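Conserved hypothetical secreted protein (Helicobacter pylori, PDB 4RNZ) is a cell shape-determining M23B-family metallopeptidase that binds zinc and probably cleaves peptide bonds in peptidoglycan. Local coordinates at residues A[88-93]-A[140-145]; A[112-117]-A[154-159]; A[204-209]-A[218-223]; A[65-70]-A[80-85]. One frame throughout, in Å; residues are numbered along the deposited sequence.

Interaction 1 of 4, residues A[88-93]-A[140-145]; sequences RKEKTL and VYTRDY. With PO4 (phosphate ion), chain G.
Arg88 and Asp144 lie side by side and point the same way from a non-hydrogen-bonded pair of two antiparallel strands. The guanidinium grips the carboxylate side-on: NE of Arg88 reaches OD1 of Asp144 at 2.6 Å and NH2 of Arg88 reaches OD2 of Asp144 at 3.0 Å. Both oxygens use their syn lone pairs, and the two planes are only 24° apart. The bend of the arginine at chi3 (-78°) turns NE back toward the carboxylate, while CG of Arg88 rests on CB of Thr142.

On the other face, Lys89 crosses the Tyr145 ring at about a right angle. Extended beyond CG, it puts CE 3.7 Å from the ring centroid of Tyr145, a CH-pi contact over the centre, with NZ in cation-pi range. Next along, CB of Lys91 sits over one face of the Tyr141 ring. Backbone bonds join Lys89 to Arg143 and Lys91 to Tyr141 in both directions.

Lys89 NZ and Lys91 NZ hold a phosphate, probably from the crystallisation liquor, by its O3 and O4. Two ammonium groups gathered so closely would probably favour an anion here, whereas the salt bridge on the opposite face would largely balance its own charge.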
loop_
_atom_site.group_PDB
_atom_site.type_symbol
_atom_site.label_atom_id
_atom_site.label_comp_id
_atom_site.label_asym_id
_atom_site.label_seq_id
_atom_site.Cartn_x
_atom_site.Cartn_y
_atom_site.Cartn_z
ATOM N N ARG A 88 4.343 14.207 8.029
ATOM C CA ARG A 88 5.280 13.245 7.456
ATOM C C ARG A 88 6.680 13.497 8.018
ATOM O O ARG A 88 7.133 14.627 8.005
ATOM C CB ARG A 88 5.221 13.386 5.942
ATOM C CG ARG A 88 6.112 12.462 5.152
ATOM C CD ARG A 88 5.668 12.482 3.701
ATOM N NE ARG A 88 4.481 11.653 3.565
ATOM C CZ ARG A 88 3.657 11.661 2.523
ATOM N NH1 ARG A 88 3.862 12.475 1.500
ATOM N NH2 ARG A 88 2.613 10.840 2.510
ATOM N N LYS A 89 7.334 12.476 8.565
ATOM C CA LYS A 89 8.731 12.591 9.008
ATOM C C LYS A 89 9.651 11.759 8.106
ATOM O O LYS A 89 9.320 10.625 7.768
ATOM C CB LYS A 89 8.914 12.053 10.411
ATOM C CG LYS A 89 8.043 12.681 11.480
ATOM C CD LYS A 89 8.440 12.113 12.829
ATOM C CE LYS A 89 7.485 12.536 13.929
ATOM N NZ LYS A 89 8.071 12.147 15.246
ATOM N N GLU A 90 10.814 12.307 7.781
ATOM C CA GLU A 90 11.818 11.611 6.982
ATOM C C GLU A 90 13.004 11.258 7.858
ATOM O O GLU A 90 13.447 12.070 8.680
ATOM C CB GLU A 90 12.250 12.503 5.831
ATOM C CG GLU A 90 13.181 11.854 4.814
ATOM C CD GLU A 90 13.643 12.843 3.782
ATOM O OE1 GLU A 90 14.085 13.942 4.176
ATOM O OE2 GLU A 90 13.545 12.537 2.588
ATOM N N LYS A 91 13.510 10.039 7.681
ATOM C CA LYS A 91 14.700 9.551 8.384
ATOM C C LYS A 91 15.657 8.900 7.411
ATOM O O LYS A 91 15.252 8.432 6.338
ATOM C CB LYS A 91 14.347 8.517 9.449
ATOM C CG LYS A 91 13.524 9.084 10.590
ATOM C CD LYS A 91 13.599 8.234 11.844
ATOM C CE LYS A 91 13.226 9.057 13.072
ATOM N NZ LYS A 91 11.883 9.674 12.897
ATOM N N THR A 92 16.920 8.837 7.829
ATOM C CA THR A 92 17.932 8.068 7.124
ATOM C C THR A 92 18.547 7.012 8.009
ATOM O O THR A 92 19.216 7.318 9.010
ATOM C CB THR A 92 19.035 8.977 6.591
ATOM O OG1 THR A 92 18.449 9.961 5.739
ATOM C CG2 THR A 92 20.069 8.173 5.788
ATOM N N LEU A 93 18.329 5.758 7.639
ATOM C CA LEU A 93 18.994 4.648 8.273
ATOM C C LEU A 93 20.314 4.376 7.545
ATOM O O LEU A 93 20.329 4.158 6.327
ATOM C CB LEU A 93 18.134 3.392 8.198
ATOM C CG LEU A 93 18.762 2.089 8.689
ATOM C CD1 LEU A 93 19.142 2.161 10.160
ATOM C CD2 LEU A 93 17.770 0.965 8.457
ATOM N N VAL A 140 16.526 5.822 3.050
ATOM C CA VAL A 140 15.868 7.066 3.356
ATOM C C VAL A 140 14.373 6.801 3.236
ATOM O O VAL A 140 13.891 6.392 2.176
ATOM C CB VAL A 140 16.208 8.183 2.386
ATOM C CG1 VAL A 140 15.447 9.448 2.777
ATOM C CG2 VAL A 140 17.711 8.443 2.354
ATOM N N TYR A 141 13.636 7.024 4.322
ATOM C CA TYR A 141 12.209 6.699 4.301
ATOM C C TYR A 141 11.393 7.697 5.074
ATOM O O TYR A 141 11.884 8.325 6.024
ATOM C CB TYR A 141 11.958 5.324 4.881
ATOM C CG TYR A 141 12.308 5.157 6.328
ATOM C CD1 TYR A 141 13.613 4.914 6.721
ATOM C CD2 TYR A 141 11.343 5.249 7.314
ATOM C CE1 TYR A 141 13.935 4.727 8.045
ATOM C CE2 TYR A 141 11.659 5.078 8.645
ATOM C CZ TYR A 141 12.964 4.816 9.003
ATOM O OH TYR A 141 13.307 4.632 10.318
ATOM N N THR A 142 10.131 7.796 4.685
ATOM C CA THR A 142 9.176 8.631 5.388
ATOM C C THR A 142 8.126 7.782 6.056
ATOM O O THR A 142 7.891 6.625 5.681
ATOM C CB THR A 142 8.480 9.628 4.467
ATOM O OG1 THR A 142 7.658 8.946 3.514
ATOM C CG2 THR A 142 9.483 10.497 3.745
ATOM N N ARG A 143 7.510 8.368 7.070
ATOM C CA ARG A 143 6.421 7.726 7.807
ATOM C C ARG A 143 5.375 8.824 8.029
ATOM O O ARG A 143 5.753 10.016 8.142
ATOM C CB ARG A 143 6.990 7.228 9.113
ATOM C CG ARG A 143 6.508 5.902 9.610
ATOM C CD ARG A 143 7.021 5.644 11.040
ATOM N NE ARG A 143 8.369 5.053 11.191
ATOM C CZ ARG A 143 8.719 3.821 10.804
ATOM N NH1 ARG A 143 7.852 3.060 10.164
ATOM N NH2 ARG A 143 9.960 3.351 11.027
ATOM N N ASP A 144 4.090 8.458 8.038
ATOM C CA ASP A 144 3.025 9.451 8.217
ATOM C C ASP A 144 2.463 9.341 9.638
ATOM O O ASP A 144 2.346 8.241 10.171
ATOM C CB ASP A 144 1.920 9.293 7.180
ATOM C CG ASP A 144 2.355 9.644 5.779
ATOM O OD1 ASP A 144 3.348 10.350 5.572
ATOM O OD2 ASP A 144 1.651 9.231 4.855
ATOM N N TYR A 145 2.138 10.485 10.236
ATOM C CA TYR A 145 1.734 10.551 11.644
ATOM C C TYR A 145 0.434 11.331 11.812
ATOM O O TYR A 145 0.229 12.346 11.153
ATOM C CB TYR A 145 2.802 11.281 12.461
ATOM C CG TYR A 145 4.094 10.528 12.565
ATOM C CD1 TYR A 145 5.028 10.552 11.524
ATOM C CD2 TYR A 145 4.399 9.798 13.689
ATOM C CE1 TYR A 145 6.229 9.849 11.619
ATOM C CE2 TYR A 145 5.602 9.096 13.796
ATOM C CZ TYR A 145 6.503 9.119 12.759
ATOM O OH TYR A 145 7.703 8.416 12.874
HETATM P P PO4 G . 9.058 8.643 15.969
HETATM O O1 PO4 G . 8.502 7.660 14.946
HETATM O O2 PO4 G . 9.537 7.841 17.156
HETATM O O3 PO4 G . 8.009 9.636 16.420
HETATM O O4 PO4 G . 10.204 9.473 15.441
HETATM O O HOH W 1 10.669 8.311 8.732
#

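Interaction 2 of 4, residues A[112-117]-A[154-159]; sequences PLLANQ and PTIKMA
A helix packed on one face of a beta sheet is the setting here: the first turns of helix 112-121 lie against the strand at 154-156, in the second Csd3 domain. The short axes pass 8.8 Å apart at an angle of 31°.

Pro154 is the platform. Its ring carbons CG and CD face the helix, with CD 3.8 Å from CB of Leu113 and CG 4.1 Å from CB of Leu114. Further along, CD1 of Leu114 meets CG1 of Ile156. Gln117 supplies the polar part of this mostly buried contact. Its CG is anti to the carbonyl carbon (chi1 -72°), and the chain runs extended from there, sliding past Ile156 in the opposite direction and carrying the amide to Pro154. CB of Gln117 lies 3.7 Å from CD1 of Ile156. The amide NE2 of Gln117 donates to O of Pro154 at 2.8 Å. That oxygen lies in the amide plane, but the donor stands 41° above the carbonyl plane. OE1 of Gln117 takes a hydrogen from a water that in turn accepts from N of Ile156.

Both ends of the amide are thus engaged, and NE2 also bonds to Gln153. Arg309 donates to the same Pro154 carbonyl, and Tyr141 backs Leu114 from the sheet. Just beyond, Lys157 and Met158 both face Val140, a classic beta bulge in the strand of this helix packed on an antiparallel sheet.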
loop_
_atom_site.group_PDB
_atom_site.type_symbol
_atom_site.label_atom_id
_atom_site.label_comp_id
_atom_site.label_asym_id
_atom_site.label_seq_id
_atom_site.Cartn_x
_atom_site.Cartn_y
_atom_site.Cartn_z
ATOM N N PRO A 112 9.303 -3.960 11.587
ATOM C CA PRO A 112 9.122 -5.039 10.621
ATOM C C PRO A 112 8.561 -4.580 9.277
ATOM O O PRO A 112 8.875 -5.168 8.254
ATOM C CB PRO A 112 8.173 -6.000 11.341
ATOM C CG PRO A 112 8.411 -5.737 12.795
ATOM C CD PRO A 112 8.644 -4.256 12.876
ATOM N N LEU A 113 7.765 -3.522 9.265
ATOM C CA LEU A 113 7.165 -3.044 8.023
ATOM C C LEU A 113 8.245 -2.551 7.066
ATOM O O LEU A 113 8.241 -2.915 5.894
ATOM C CB LEU A 113 6.152 -1.939 8.296
ATOM C CG LEU A 113 4.990 -2.380 9.202
ATOM C CD1 LEU A 113 4.153 -1.173 9.598
ATOM C CD2 LEU A 113 4.113 -3.420 8.544
ATOM N N LEU A 114 9.162 -1.731 7.584
ATOM C CA LEU A 114 10.278 -1.199 6.802
ATOM C C LEU A 114 11.184 -2.337 6.339
ATOM O O LEU A 114 11.642 -2.342 5.187
ATOM C CB LEU A 114 11.090 -0.184 7.615
ATOM C CG LEU A 114 12.263 0.488 6.918
ATOM C CD1 LEU A 114 11.806 1.389 5.792
ATOM C CD2 LEU A 114 13.081 1.301 7.908
ATOM N N ALA A 115 11.456 -3.277 7.244
ATOM C CA ALA A 115 12.338 -4.403 6.947
ATOM C C ALA A 115 11.740 -5.233 5.819
ATOM O O ALA A 115 12.432 -5.566 4.857
ATOM C CB ALA A 115 12.542 -5.239 8.195
ATOM N N ASN A 116 10.445 -5.523 5.894
ATOM C CA ASN A 116 9.754 -6.281 4.828
ATOM C C ASN A 116 9.752 -5.562 3.487
ATOM O O ASN A 116 9.887 -6.201 2.435
ATOM C CB ASN A 116 8.279 -6.539 5.172
ATOM C CG ASN A 116 8.088 -7.483 6.322
ATOM O OD1 ASN A 116 8.979 -8.250 6.702
ATOM N ND2 ASN A 116 6.880 -7.465 6.867
ATOM N N GLN A 117 9.557 -4.239 3.518
ATOM C CA GLN A 117 9.628 -3.430 2.306
ATOM C C GLN A 117 11.002 -3.518 1.652
ATOM O O GLN A 117 11.098 -3.651 0.436
ATOM C CB GLN A 117 9.338 -1.966 2.580
ATOM C CG GLN A 117 7.897 -1.702 2.871
ATOM C CD GLN A 117 7.546 -0.230 2.990
ATOM O OE1 GLN A 117 8.307 0.654 2.635
ATOM N NE2 GLN A 117 6.360 0.021 3.458
ATOM N N PRO A 154 5.512 2.720 6.164
ATOM C CA PRO A 154 6.475 3.697 5.688
ATOM C C PRO A 154 6.580 3.691 4.175
ATOM O O PRO A 154 6.029 2.804 3.488
ATOM C CB PRO A 154 7.784 3.235 6.347
ATOM C CG PRO A 154 7.610 1.774 6.549
ATOM C CD PRO A 154 6.148 1.592 6.878
ATOM N N THR A 155 7.281 4.684 3.658
ATOM C CA THR A 155 7.559 4.785 2.262
ATOM C C THR A 155 9.072 4.937 2.091
ATOM O O THR A 155 9.677 5.881 2.659
ATOM C CB THR A 155 6.807 5.983 1.647
ATOM O OG1 THR A 155 5.403 5.794 1.830
ATOM C CG2 THR A 155 7.074 6.111 0.173
ATOM N N ILE A 156 9.683 4.022 1.328
ATOM C CA ILE A 156 11.104 4.134 1.001
ATOM C C ILE A 156 11.306 5.099 -0.138
ATOM O O ILE A 156 10.771 4.894 -1.220
ATOM C CB ILE A 156 11.692 2.765 0.608
ATOM C CG1 ILE A 156 11.713 1.857 1.839
ATOM C CG2 ILE A 156 13.077 2.934 -0.008
ATOM C CD1 ILE A 156 12.037 0.409 1.520
ATOM N N LYS A 157 12.055 6.169 0.105
ATOM C CA LYS A 157 12.369 7.137 -0.938
ATOM C C LYS A 157 13.631 6.755 -1.704
ATOM O O LYS A 157 13.711 6.947 -2.907
ATOM C CB LYS A 157 12.562 8.541 -0.343
ATOM C CG LYS A 157 11.416 9.042 0.530
ATOM C CD LYS A 157 10.039 8.852 -0.101
ATOM C CE LYS A 157 9.888 9.554 -1.440
ATOM N NZ LYS A 157 10.127 11.023 -1.357
ATOM N N MET A 158 14.621 6.261 -0.968
ATOM C CA MET A 158 15.871 5.767 -1.542
ATOM C C MET A 158 16.414 4.625 -0.689
ATOM O O MET A 158 16.305 4.623 0.551
ATOM C CB MET A 158 16.908 6.875 -1.609
ATOM C CG MET A 158 18.244 6.405 -2.179
ATOM S SD MET A 158 19.523 7.667 -2.137
ATOM C CE MET A 158 19.923 7.725 -0.413
ATOM N N ALA A 159 16.985 3.631 -1.357
ATOM C CA ALA A 159 17.754 2.630 -0.655
ATOM C C ALA A 159 19.033 2.326 -1.410
ATOM O O ALA A 159 19.130 2.563 -2.606
ATOM C CB ALA A 159 16.941 1.372 -0.428
HETATM O O HOH W 2 8.176 1.789 0.186
#

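Interaction 3 of 4, residues A[204-209]-A[218-223]; sequences FSYGRF and PHYGVD. With ZN (zinc ion), chain B.
His219 and Ser205 form the one beta bridge between these segments, an antiparallel hydrogen-bonded pair. N of Ser205 donates to O of His219 at 2.9 Å, nearly straight (171°) and on a carbonyl lone pair, and N of His219 returns a bond to O of Ser205 at 2.8 Å. From this bridge the imidazole extends to the zinc, its CG anti to the backbone N (chi1 -179°). NE2 of His219 binds the metal at 2.0 Å, as does OD1 of Asp223; Glu34 and His301 complete the site.

The second shell fixes that histidine. ND1 of His219 is hydrogen-bonded to the carbonyl of Pro203, just ahead of the bridge. The Phe204 ring has O of His219 over one face, offset toward the rim, and its CZ approaches the edge of the Tyr220 ring at CD1, 4.2 Å away.

Farther out, OG of Ser205 accepts from N of Gly207 in an ST turn. CB of Pro218 packs on O of Tyr206, which a water joins to OH of Tyr220, itself bonded to Ser63. Histidine and aspartate four residues apart, with a later histidine, are the zinc ligands of M23 peptidases; here Glu34 of the N-terminal region adds a fourth.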
loop_
_atom_site.group_PDB
_atom_site.type_symbol
_atom_site.label_atom_id
_atom_site.label_comp_id
_atom_site.label_asym_id
_atom_site.label_seq_id
_atom_site.Cartn_x
_atom_site.Cartn_y
_atom_site.Cartn_z
ATOM N N PHE A 204 -8.977 3.838 -12.086
ATOM C CA PHE A 204 -8.435 4.152 -10.786
ATOM C C PHE A 204 -8.374 5.644 -10.625
ATOM O O PHE A 204 -7.983 6.337 -11.540
ATOM C CB PHE A 204 -7.023 3.582 -10.673
ATOM C CG PHE A 204 -6.385 3.801 -9.330
ATOM C CD1 PHE A 204 -5.699 4.986 -9.047
ATOM C CD2 PHE A 204 -6.501 2.844 -8.337
ATOM C CE1 PHE A 204 -5.103 5.189 -7.798
ATOM C CE2 PHE A 204 -5.908 3.042 -7.077
ATOM C CZ PHE A 204 -5.211 4.210 -6.811
ATOM N N SER A 205 -8.714 6.134 -9.439
ATOM C CA SER A 205 -8.560 7.548 -9.122
ATOM C C SER A 205 -8.273 7.787 -7.625
ATOM O O SER A 205 -8.928 7.222 -6.739
ATOM C CB SER A 205 -9.819 8.318 -9.539
ATOM O OG SER A 205 -9.691 9.680 -9.167
ATOM N N TYR A 206 -7.273 8.615 -7.358
ATOM C CA TYR A 206 -7.043 9.120 -6.001
ATOM C C TYR A 206 -8.112 10.120 -5.580
ATOM O O TYR A 206 -8.346 10.306 -4.385
ATOM C CB TYR A 206 -5.652 9.753 -5.884
ATOM C CG TYR A 206 -4.548 8.732 -5.947
ATOM C CD1 TYR A 206 -4.444 7.758 -4.967
ATOM C CD2 TYR A 206 -3.604 8.731 -6.993
ATOM C CE1 TYR A 206 -3.446 6.805 -5.008
ATOM C CE2 TYR A 206 -2.589 7.784 -7.032
ATOM C CZ TYR A 206 -2.527 6.826 -6.035
ATOM O OH TYR A 206 -1.564 5.863 -6.047
ATOM N N GLY A 207 -8.770 10.738 -6.559
ATOM C CA GLY A 207 -9.787 11.750 -6.308
ATOM C C GLY A 207 -9.220 13.101 -5.892
ATOM O O GLY A 207 -9.955 13.929 -5.358
ATOM N N ARG A 208 -7.934 13.341 -6.162
ATOM C CA ARG A 208 -7.222 14.534 -5.632
ATOM C C ARG A 208 -7.532 15.854 -6.358
ATOM O O ARG A 208 -7.684 15.872 -7.579
ATOM C CB ARG A 208 -5.707 14.284 -5.613
ATOM C CG ARG A 208 -5.289 13.367 -4.473
ATOM C CD ARG A 208 -3.916 12.749 -4.687
ATOM N NE ARG A 208 -3.620 11.771 -3.642
ATOM C CZ ARG A 208 -2.600 10.914 -3.660
ATOM N NH1 ARG A 208 -1.748 10.890 -4.681
ATOM N NH2 ARG A 208 -2.430 10.068 -2.649
ATOM N N PHE A 209 -7.613 16.950 -5.593
ATOM C CA PHE A 209 -8.007 18.281 -6.120
ATOM C C PHE A 209 -7.052 18.787 -7.215
ATOM O O PHE A 209 -5.880 18.405 -7.249
ATOM C CB PHE A 209 -8.119 19.324 -4.980
ATOM C CG PHE A 209 -9.484 19.374 -4.302
ATOM C CD1 PHE A 209 -9.980 18.277 -3.584
ATOM C CD2 PHE A 209 -10.267 20.539 -4.356
ATOM C CE1 PHE A 209 -11.223 18.334 -2.960
ATOM C CE2 PHE A 209 -11.507 20.599 -3.728
ATOM C CZ PHE A 209 -11.984 19.494 -3.032
ATOM N N PRO A 218 -12.866 9.336 -5.563
ATOM C CA PRO A 218 -11.792 8.339 -5.382
ATOM C C PRO A 218 -12.254 6.925 -5.687
ATOM O O PRO A 218 -13.264 6.492 -5.151
ATOM C CB PRO A 218 -11.427 8.450 -3.899
ATOM C CG PRO A 218 -12.167 9.624 -3.382
ATOM C CD PRO A 218 -13.350 9.831 -4.270
ATOM N N HIS A 219 -11.509 6.205 -6.517
ATOM C CA HIS A 219 -11.845 4.808 -6.849
ATOM C C HIS A 219 -10.583 3.958 -6.811
ATOM O O HIS A 219 -9.679 4.156 -7.616
ATOM C CB HIS A 219 -12.517 4.739 -8.217
ATOM C CG HIS A 219 -12.911 3.354 -8.643
ATOM N ND1 HIS A 219 -12.548 2.823 -9.862
ATOM C CD2 HIS A 219 -13.614 2.389 -8.008
ATOM C CE1 HIS A 219 -13.035 1.601 -9.971
ATOM N NE2 HIS A 219 -13.696 1.320 -8.865
ATOM N N TYR A 220 -10.515 3.035 -5.850
ATOM C CA TYR A 220 -9.271 2.349 -5.545
ATOM C C TYR A 220 -9.135 0.994 -6.282
ATOM O O TYR A 220 -8.699 0.002 -5.711
ATOM C CB TYR A 220 -9.109 2.196 -4.036
ATOM C CG TYR A 220 -8.885 3.507 -3.284
ATOM C CD1 TYR A 220 -8.091 4.515 -3.812
ATOM C CD2 TYR A 220 -9.459 3.718 -2.027
ATOM C CE1 TYR A 220 -7.880 5.707 -3.115
ATOM C CE2 TYR A 220 -9.259 4.909 -1.325
ATOM C CZ TYR A 220 -8.467 5.895 -1.878
ATOM O OH TYR A 220 -8.241 7.071 -1.203
ATOM N N GLY A 221 -9.471 0.998 -7.563
ATOM C CA GLY A 221 -9.349 -0.181 -8.417
ATOM C C GLY A 221 -9.771 0.218 -9.812
ATOM O O GLY A 221 -9.931 1.384 -10.104
ATOM N N VAL A 222 -9.898 -0.768 -10.684
ATOM C CA VAL A 222 -10.382 -0.561 -12.047
ATOM C C VAL A 222 -11.650 -1.381 -12.139
ATOM O O VAL A 222 -11.662 -2.541 -11.741
ATOM C CB VAL A 222 -9.383 -1.074 -13.098
ATOM C CG1 VAL A 222 -9.962 -0.918 -14.505
ATOM C CG2 VAL A 222 -8.068 -0.346 -12.974
ATOM N N ASP A 223 -12.715 -0.766 -12.634
ATOM C CA ASP A 223 -13.963 -1.475 -12.902
ATOM C C ASP A 223 -13.973 -1.871 -14.367
ATOM O O ASP A 223 -13.899 -1.021 -15.259
ATOM C CB ASP A 223 -15.180 -0.611 -12.565
ATOM C CG ASP A 223 -15.372 -0.443 -11.076
ATOM O OD1 ASP A 223 -14.730 -1.169 -10.299
ATOM O OD2 ASP A 223 -16.166 0.415 -10.667
HETATM ZN ZN ZN B . -14.568 -0.415 -8.482
HETATM O O HOH W 3 -6.864 9.014 -2.462
#

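Interaction 4 of 4, residues A[65-70]-A[80-85]; sequences DLQIHI and DFIPII
Gln67 and Ile82 are a hydrogen-bonded pair near the open end of this antiparallel hairpin, each N donating to the other's O at 2.8 Å. His69 and Asp80, two residues on, make the same reciprocal pair of hydrogen bonds. Beyond the last bridge of the ladder, Leu66 with Pro83, N of Ile84 donates to O of Asp65 at 3.1 Å, but from 65° out of the carbonyl plane.

Among side-chain bonds, NE2 of Gln67 donates to O of Pro83 at 2.9 Å. The same nitrogen gives to a water that also accepts from N of Ile85, while OE1 takes a hydrogen from Arg146.

The apolar contacts divide between the faces. With chi1 at 66°, CG of Gln67 lies between its backbone N and carbonyl carbon, where it touches CG1 of Ile82 at 3.5 Å; CD1 of Ile82 reaches CB of His69 at 3.7 Å. On the face of Ile68 and Phe81, the two run side by side, CG1 of Ile68 being 3.6 Å from CE1 of Phe81.

Strand 76-83 is outermost in a five-stranded antiparallel sheet. Strand 55-61 flanks strand 66-73, its Leu59 touching Gln67, His69 and Ile82, and helix 30-36, which carries zinc-binding Glu34, covers Phe81.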
loop_
_atom_site.group_PDB
_atom_site.type_symbol
_atom_site.label_atom_id
_atom_site.label_comp_id
_atom_site.label_asym_id
_atom_site.label_seq_id
_atom_site.Cartn_x
_atom_site.Cartn_y
_atom_site.Cartn_z
ATOM N N ASP A 65 -4.836 8.299 2.771
ATOM C CA ASP A 65 -5.276 9.684 2.799
ATOM C C ASP A 65 -6.770 9.926 2.724
ATOM O O ASP A 65 -7.180 11.070 2.581
ATOM C CB ASP A 65 -4.537 10.500 1.757
ATOM C CG ASP A 65 -4.724 9.971 0.391
ATOM O OD1 ASP A 65 -5.857 9.578 0.081
ATOM O OD2 ASP A 65 -3.726 9.939 -0.358
ATOM N N LEU A 66 -7.572 8.876 2.877
ATOM C CA LEU A 66 -9.028 9.015 2.904
ATOM C C LEU A 66 -9.624 8.248 4.079
ATOM O O LEU A 66 -9.185 7.127 4.418
ATOM C CB LEU A 66 -9.642 8.485 1.606
ATOM C CG LEU A 66 -11.095 8.866 1.349
ATOM C CD1 LEU A 66 -11.218 10.340 0.991
ATOM C CD2 LEU A 66 -11.663 7.999 0.223
ATOM N N GLN A 67 -10.639 8.846 4.696
ATOM C CA GLN A 67 -11.300 8.235 5.843
ATOM C C GLN A 67 -12.801 8.441 5.820
ATOM O O GLN A 67 -13.311 9.391 5.257
ATOM C CB GLN A 67 -10.741 8.772 7.182
ATOM C CG GLN A 67 -11.001 10.242 7.479
ATOM C CD GLN A 67 -10.150 10.795 8.635
ATOM O OE1 GLN A 67 -9.865 10.109 9.612
ATOM N NE2 GLN A 67 -9.754 12.049 8.518
ATOM N N ILE A 68 -13.506 7.527 6.466
ATOM C CA ILE A 68 -14.926 7.685 6.673
ATOM C C ILE A 68 -15.105 8.553 7.906
ATOM O O ILE A 68 -14.540 8.251 8.952
ATOM C CB ILE A 68 -15.578 6.329 6.965
ATOM C CG1 ILE A 68 -15.611 5.496 5.688
ATOM C CG2 ILE A 68 -16.987 6.492 7.545
ATOM C CD1 ILE A 68 -15.978 4.048 5.950
ATOM N N HIS A 69 -15.905 9.602 7.776
ATOM C CA HIS A 69 -16.344 10.390 8.919
ATOM C C HIS A 69 -17.837 10.172 9.158
ATOM O O HIS A 69 -18.666 10.560 8.324
ATOM C CB HIS A 69 -16.073 11.869 8.647
ATOM C CG HIS A 69 -16.423 12.780 9.788
ATOM N ND1 HIS A 69 -16.751 14.117 9.607
ATOM C CD2 HIS A 69 -16.505 12.550 11.121
ATOM C CE1 HIS A 69 -17.034 14.658 10.780
ATOM N NE2 HIS A 69 -16.867 13.738 11.715
ATOM N N ILE A 70 -18.168 9.552 10.287
ATOM C CA ILE A 70 -19.548 9.381 10.721
ATOM C C ILE A 70 -19.802 10.355 11.843
ATOM O O ILE A 70 -19.006 10.439 12.793
ATOM C CB ILE A 70 -19.827 7.967 11.259
ATOM C CG1 ILE A 70 -19.795 6.960 10.100
ATOM C CG2 ILE A 70 -21.167 7.904 11.984
ATOM C CD1 ILE A 70 -19.560 5.536 10.536
ATOM N N ASP A 80 -19.523 10.920 5.642
ATOM C CA ASP A 80 -18.745 11.565 4.599
ATOM C C ASP A 80 -17.455 10.783 4.414
ATOM O O ASP A 80 -16.983 10.143 5.340
ATOM C CB ASP A 80 -18.368 13.021 4.950
ATOM C CG ASP A 80 -19.566 13.931 5.084
ATOM O OD1 ASP A 80 -20.545 13.737 4.355
ATOM O OD2 ASP A 80 -19.519 14.858 5.918
ATOM N N PHE A 81 -16.890 10.891 3.222
ATOM C CA PHE A 81 -15.550 10.388 2.937
ATOM C C PHE A 81 -14.690 11.625 2.874
ATOM O O PHE A 81 -14.931 12.488 2.045
ATOM C CB PHE A 81 -15.555 9.626 1.635
ATOM C CG PHE A 81 -16.306 8.329 1.715
ATOM C CD1 PHE A 81 -15.672 7.164 2.132
ATOM C CD2 PHE A 81 -17.654 8.274 1.394
ATOM C CE1 PHE A 81 -16.368 5.959 2.233
ATOM C CE2 PHE A 81 -18.351 7.078 1.481
ATOM C CZ PHE A 81 -17.711 5.921 1.906
ATOM N N ILE A 82 -13.714 11.737 3.773
ATOM C CA ILE A 82 -12.938 12.966 3.882
ATOM C C ILE A 82 -11.438 12.710 3.892
ATOM O O ILE A 82 -11.016 11.597 4.199
ATOM C CB ILE A 82 -13.336 13.751 5.154
ATOM C CG1 ILE A 82 -12.979 12.975 6.409
ATOM C CG2 ILE A 82 -14.825 14.068 5.134
ATOM C CD1 ILE A 82 -13.113 13.792 7.685
ATOM N N PRO A 83 -10.624 13.747 3.601
ATOM C CA PRO A 83 -9.161 13.610 3.709
ATOM C C PRO A 83 -8.686 13.323 5.132
ATOM O O PRO A 83 -9.364 13.691 6.100
ATOM C CB PRO A 83 -8.638 14.980 3.265
ATOM C CG PRO A 83 -9.735 15.581 2.468
ATOM C CD PRO A 83 -11.010 15.056 3.044
ATOM N N ILE A 84 -7.555 12.635 5.235
ATOM C CA ILE A 84 -6.824 12.425 6.470
ATOM C C ILE A 84 -5.738 13.481 6.538
ATOM O O ILE A 84 -4.936 13.635 5.601
ATOM C CB ILE A 84 -6.155 11.043 6.544
ATOM C CG1 ILE A 84 -7.192 9.909 6.483
ATOM C CG2 ILE A 84 -5.384 10.897 7.838
ATOM C CD1 ILE A 84 -6.567 8.520 6.386
ATOM N N ILE A 85 -5.713 14.207 7.649
ATOM C CA ILE A 85 -4.675 15.196 7.892
ATOM C C ILE A 85 -3.537 14.496 8.620
ATOM O O ILE A 85 -3.731 13.834 9.639
ATOM C CB ILE A 85 -5.172 16.413 8.716
ATOM C CG1 ILE A 85 -6.321 17.124 8.003
ATOM C CG2 ILE A 85 -4.043 17.423 8.904
ATOM C CD1 ILE A 85 -7.078 18.099 8.894
HETATM O O HOH W 4 -7.660 13.737 9.574
#

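Interactions 1 and 4 are both antiparallel strand pairs, but in different sheets: interaction 4 in the N-terminal sheet, interaction 1 in the next, which the chain enters directly after residue 85. Interaction 1 has charged groups at its surface, whereas interaction 4 relies more on apolar side chains and an amide. Interaction 2 is the buried one, a helix on a strand, and shares its sheet with interaction 1: Val140 bonds through its backbone to Lys157 and Met158. Interaction 3 has little regular structure and alone holds metal ligands. It touches interaction 4 through the Arg208-Asp65 salt bridge and Tyr220 and Pro218 on Leu66, so the peptidase region meets the N-terminal sheet there, about 24 Å between centres from interaction 2.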